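Local coordinates for protein L-Ala-D/L-Glu Epimerase (PDB 1JPD) that belongs to the enolase superfamily as an epimerase, pairing an N-terminal capping domain with a C-terminal TIM-barrel-like domain, at residues E12-H17 with L307-E312; T49-Y54 with G277-T282. One frame throughout, in Å; residues are numbered along the deposited sequence.

Contact 1 of 2, residues E12-H17 with L307-E312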
# COMPACT_ATOMS: atom_id res chain seq x y z
N GLU A 12 3.22 16.43 -9.61
CA GLU A 12 2.72 15.79 -10.83
C GLU A 12 1.32 15.19 -10.70
O GLU A 12 1.07 14.34 -9.84
CB GLU A 12 3.67 14.68 -11.28
CG GLU A 12 5.05 15.13 -11.69
CD GLU A 12 5.90 13.99 -12.23
OE1 GLU A 12 5.61 12.81 -11.91
OE2 GLU A 12 6.87 14.29 -12.96
N ALA A 13 0.40 15.61 -11.56
CA ALA A 13 -0.96 15.07 -11.54
C ALA A 13 -1.16 14.15 -12.74
O ALA A 13 -1.41 14.62 -13.85
CB ALA A 13 -1.98 16.20 -11.56
N TRP A 14 -1.05 12.84 -12.52
CA TRP A 14 -1.21 11.87 -13.60
C TRP A 14 -2.66 11.46 -13.86
O TRP A 14 -3.38 11.06 -12.95
CB TRP A 14 -0.39 10.61 -13.31
CG TRP A 14 1.09 10.85 -13.16
CD1 TRP A 14 1.73 11.44 -12.09
CD2 TRP A 14 2.12 10.48 -14.08
NE1 TRP A 14 3.09 11.45 -12.30
CE2 TRP A 14 3.35 10.86 -13.51
CE3 TRP A 14 2.11 9.85 -15.33
CZ2 TRP A 14 4.58 10.64 -14.15
CZ3 TRP A 14 3.33 9.63 -15.98
CH2 TRP A 14 4.54 10.02 -15.38
N PRO A 15 -3.10 11.55 -15.13
CA PRO A 15 -4.46 11.19 -15.52
C PRO A 15 -4.77 9.73 -15.23
O PRO A 15 -3.87 8.88 -15.26
CB PRO A 15 -4.48 11.48 -17.02
CG PRO A 15 -3.42 12.50 -17.20
CD PRO A 15 -2.33 12.00 -16.30
N LEU A 16 -6.04 9.43 -14.96
CA LEU A 16 -6.48 8.06 -14.69
C LEU A 16 -7.25 7.53 -15.90
O LEU A 16 -7.75 8.32 -16.70
CB LEU A 16 -7.37 8.03 -13.44
CG LEU A 16 -6.72 8.40 -12.10
CD1 LEU A 16 -7.75 8.36 -10.98
CD2 LEU A 16 -5.59 7.43 -11.81
N HIS A 17 -7.32 6.21 -16.04
CA HIS A 17 -8.06 5.57 -17.13
C HIS A 17 -9.53 5.96 -17.09
O HIS A 17 -10.11 6.37 -18.10
CB HIS A 17 -7.97 4.04 -17.03
CG HIS A 17 -6.78 3.46 -17.71
ND1 HIS A 17 -6.53 3.62 -19.05
CD2 HIS A 17 -5.77 2.69 -17.23
CE1 HIS A 17 -5.43 2.97 -19.38
NE2 HIS A 17 -4.95 2.40 -18.29
N LEU A 307 -3.44 4.32 -13.77
CA LEU A 307 -3.12 5.56 -14.48
C LEU A 307 -3.14 5.32 -15.99
O LEU A 307 -2.71 4.27 -16.46
CB LEU A 307 -1.74 6.07 -14.07
CG LEU A 307 -1.37 6.13 -12.59
CD1 LEU A 307 -0.07 6.89 -12.45
CD2 LEU A 307 -2.45 6.81 -11.79
N ALA A 308 -3.64 6.31 -16.74
CA ALA A 308 -3.71 6.22 -18.20
C ALA A 308 -2.33 5.90 -18.77
O ALA A 308 -2.18 5.05 -19.65
CB ALA A 308 -4.23 7.54 -18.78
N VAL A 309 -1.32 6.59 -18.25
CA VAL A 309 0.06 6.39 -18.65
C VAL A 309 0.88 6.30 -17.38
O VAL A 309 0.41 6.67 -16.30
CB VAL A 309 0.58 7.55 -19.52
CG1 VAL A 309 -0.07 7.51 -20.90
CG2 VAL A 309 0.29 8.88 -18.83
N ASP A 310 2.11 5.82 -17.51
CA ASP A 310 3.00 5.65 -16.38
C ASP A 310 4.35 6.28 -16.75
O ASP A 310 4.51 6.83 -17.84
CB ASP A 310 3.18 4.15 -16.10
CG ASP A 310 3.87 3.86 -14.77
OD1 ASP A 310 4.31 4.80 -14.06
OD2 ASP A 310 3.97 2.67 -14.42
N VAL A 311 5.30 6.21 -15.83
CA VAL A 311 6.62 6.75 -16.11
C VAL A 311 7.24 5.90 -17.21
O VAL A 311 6.66 4.90 -17.63
CB VAL A 311 7.51 6.72 -14.86
CG1 VAL A 311 7.04 7.77 -13.88
CG2 VAL A 311 7.47 5.34 -14.23
N GLU A 312 8.41 6.31 -17.66
CA GLU A 312 9.10 5.59 -18.72
C GLU A 312 10.55 5.46 -18.27
O GLU A 312 11.23 6.46 -18.10
CB GLU A 312 9.01 6.41 -20.01
CG GLU A 312 9.08 5.63 -21.30
CD GLU A 312 9.02 6.55 -22.52
OE1 GLU A 312 9.93 7.39 -22.68
OE2 GLU A 312 8.05 6.43 -23.30

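Contact 2 of 2, residues T49-Y54 with G277-T282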
# COMPACT_ATOMS: atom_id res chain seq x y z
N THR A 49 2.50 10.07 -2.45
CA THR A 49 1.14 10.45 -2.78
C THR A 49 0.45 11.01 -1.54
O THR A 49 0.05 10.25 -0.67
CB THR A 49 0.33 9.24 -3.28
OG1 THR A 49 0.91 8.77 -4.50
CG2 THR A 49 -1.13 9.63 -3.53
N PRO A 50 0.32 12.34 -1.45
CA PRO A 50 -0.34 12.94 -0.29
C PRO A 50 -1.68 12.23 -0.02
O PRO A 50 -2.51 12.08 -0.93
CB PRO A 50 -0.51 14.40 -0.71
CG PRO A 50 0.70 14.63 -1.56
CD PRO A 50 0.74 13.38 -2.41
N TYR A 51 -1.86 11.81 1.23
CA TYR A 51 -3.07 11.08 1.65
C TYR A 51 -4.13 12.03 2.20
O TYR A 51 -4.05 12.46 3.35
CB TYR A 51 -2.70 10.03 2.72
CG TYR A 51 -3.66 8.87 2.85
CD1 TYR A 51 -4.69 8.67 1.93
CD2 TYR A 51 -3.52 7.94 3.88
CE1 TYR A 51 -5.55 7.58 2.03
CE2 TYR A 51 -4.37 6.84 3.99
CZ TYR A 51 -5.38 6.67 3.07
OH TYR A 51 -6.23 5.59 3.15
N PRO A 52 -5.14 12.37 1.38
CA PRO A 52 -6.20 13.28 1.82
C PRO A 52 -6.77 12.89 3.18
O PRO A 52 -6.82 13.72 4.10
CB PRO A 52 -7.24 13.17 0.70
CG PRO A 52 -6.39 12.93 -0.52
CD PRO A 52 -5.38 11.91 -0.01
N ARG A 53 -7.17 11.63 3.32
CA ARG A 53 -7.76 11.14 4.56
C ARG A 53 -6.93 11.36 5.83
O ARG A 53 -7.42 11.12 6.94
CB ARG A 53 -8.12 9.66 4.45
CG ARG A 53 -9.05 9.20 5.56
CD ARG A 53 -9.27 7.70 5.54
NE ARG A 53 -10.05 7.24 6.69
CZ ARG A 53 -9.89 7.67 7.93
NH1 ARG A 53 -8.99 8.60 8.21
NH2 ARG A 53 -10.61 7.14 8.91
N TYR A 54 -5.69 11.84 5.69
CA TYR A 54 -4.84 12.08 6.86
C TYR A 54 -4.37 13.53 6.95
O TYR A 54 -3.40 13.84 7.64
CB TYR A 54 -3.61 11.16 6.82
CG TYR A 54 -3.90 9.69 7.08
CD1 TYR A 54 -2.90 8.72 6.90
CD2 TYR A 54 -5.15 9.27 7.52
CE1 TYR A 54 -3.16 7.38 7.16
CE2 TYR A 54 -5.41 7.93 7.78
CZ TYR A 54 -4.42 6.99 7.60
OH TYR A 54 -4.67 5.66 7.87
N GLY A 277 0.56 -2.75 0.68
CA GLY A 277 -0.37 -2.00 -0.14
C GLY A 277 0.29 -0.83 -0.85
O GLY A 277 1.51 -0.67 -0.82
N CYS A 278 -0.52 0.01 -1.48
CA CYS A 278 0.00 1.17 -2.18
C CYS A 278 -1.15 2.13 -2.38
O CYS A 278 -2.29 1.78 -2.12
CB CYS A 278 0.54 0.76 -3.55
SG CYS A 278 -0.81 0.38 -4.74
N MET A 279 -0.83 3.33 -2.83
CA MET A 279 -1.84 4.35 -3.13
C MET A 279 -1.78 4.44 -4.66
O MET A 279 -1.07 3.65 -5.29
CB MET A 279 -1.43 5.70 -2.55
CG MET A 279 -1.11 5.68 -1.08
SD MET A 279 -2.59 5.54 -0.11
CE MET A 279 -1.97 5.87 1.50
N LEU A 280 -2.52 5.38 -5.25
CA LEU A 280 -2.45 5.57 -6.69
C LEU A 280 -1.06 6.19 -6.87
O LEU A 280 -0.71 7.15 -6.18
CB LEU A 280 -3.54 6.54 -7.16
CG LEU A 280 -4.95 5.96 -7.18
CD1 LEU A 280 -5.94 7.03 -7.60
CD2 LEU A 280 -5.00 4.78 -8.13
N CYS A 281 -0.26 5.65 -7.78
CA CYS A 281 1.10 6.14 -7.96
C CYS A 281 1.72 5.67 -9.28
O CYS A 281 1.07 4.96 -10.05
CB CYS A 281 1.96 5.62 -6.80
SG CYS A 281 1.97 3.78 -6.71
N THR A 282 2.96 6.07 -9.53
CA THR A 282 3.67 5.63 -10.74
C THR A 282 4.55 4.47 -10.30
O THR A 282 4.65 4.18 -9.10
CB THR A 282 4.58 6.73 -11.33
OG1 THR A 282 5.75 6.86 -10.51
CG2 THR A 282 3.85 8.06 -11.40

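Contact 1 of 2, residues E12-H17 with L307-E312
Pro-15 O accepts a hydrogen bond from the backbone N of Ala-308 at 3.0 Å, fairly straight (158° at the hydrogen), and Leu-307 CA adds a longer, bent C-H...O contact. Leu-16 and Leu-307 form a single beta bridge here, just past the end of strand 6-15, and their CD2 methyls meet. Beyond it, the His-17 ring lies with one face over Ala-308 CA, which sits 3.9 Å from the ring centroid in a CH-pi contact. On the strand side, Trp-14 has CG anti to its carbonyl carbon (chi1 -60°), and the indole reaches the loop obliquely. Trp-14 CB touches Leu-307 CD1, CE3 lies 3.7 Å from Val-309 O, and CH2 lies 3.7 Å from Val-311 CG1, whose side chain crosses at about a right angle. On the pyrrole ring, Trp-14 NE1 donates to Glu-12 OE1 over 2.9 Å, from above the carboxylate plane; the same oxygen forms a salt bridge with Arg-284. An outer strand of the capping-domain sheet thus rests on the loop after strand 298-299, part of the two-domain interface of the enolase superfamily.

Contact 2 of 2, residues T49-Y54 with G277-T282
This is an interdomain contact of one hydrogen bond and one Met-aromatic pair: the loop after capping-domain strand 42-48 meets the loop that leaves barrel strand 273-276. The bond runs from Thr-49 OG1 to Leu-280 O, 2.8 Å long, with the hydroxyl in the carbonyl plane and a C=O...donor angle of 160°. OG1 is turned anti to the carbonyl carbon of Thr-49, while CG2 takes the place anti to the backbone N, beside Met-279 CB. Thr-49 CB and Met-279 CB approach to 4.0 Å, so the threonine presents both its hydroxyl and its carbon atoms to the barrel loop. Cys-281 CB lies near the same hydroxyl oxygen. In the enolase superfamily the active site lies at the C-terminal ends of the barrel strands, with loops of the capping domain closing over it; the two segments are placed at that junction. The Met-279 chain bends at chi2 (-74°), and the Met-279 and Tyr-51 side chains cross at about a right angle. Met-279 CE sits over the centre of one face of Tyr-51, 3.5 Å from the ring centroid and 11° off the normal; Met-279 SD lies over the same face, 4.3 Å from that centroid. Arg-53 CB lies over the opposite face, offset toward the rim. Helix 251-254 borders the pair: Asp-252 OD1 accepts a hydrogen bond from Thr-49 N, and Lys-253 touches both Tyr-51 and Met-279. Farther along the capping loop, Arg-53 NE forms a salt bridge with Glu-182 and the Tyr-54 ring stacks with His-232, while at the end of the barrel loop Thr-282 OG1 N-caps helix 283-289 through Arg-284 N.

From the N terminus, the end of strand 6-15 and the two residues after it supply one side of contact 1; the capping-domain sheet continues through 29-39 and 42-48, and the loop that follows carries 49-54. After the helices of that domain and most of the barrel, 277-282 comes back to 49-54 and closes contact 2. The chain then passes through helix 283-289 and strand 298-299 before 307-312 reaches 12-17, so contact 2 is nested within the larger loop closed by contact 1. Their centres are about 14 Å apart, yet they touch: Trp-14 CE2 lies 3.5 Å from Thr-282 CG2, and Leu-307 CD1 packs on Cys-281 O. Both outer strands of the capping sheet are thereby joined, directly or through the following loop, to late barrel loops.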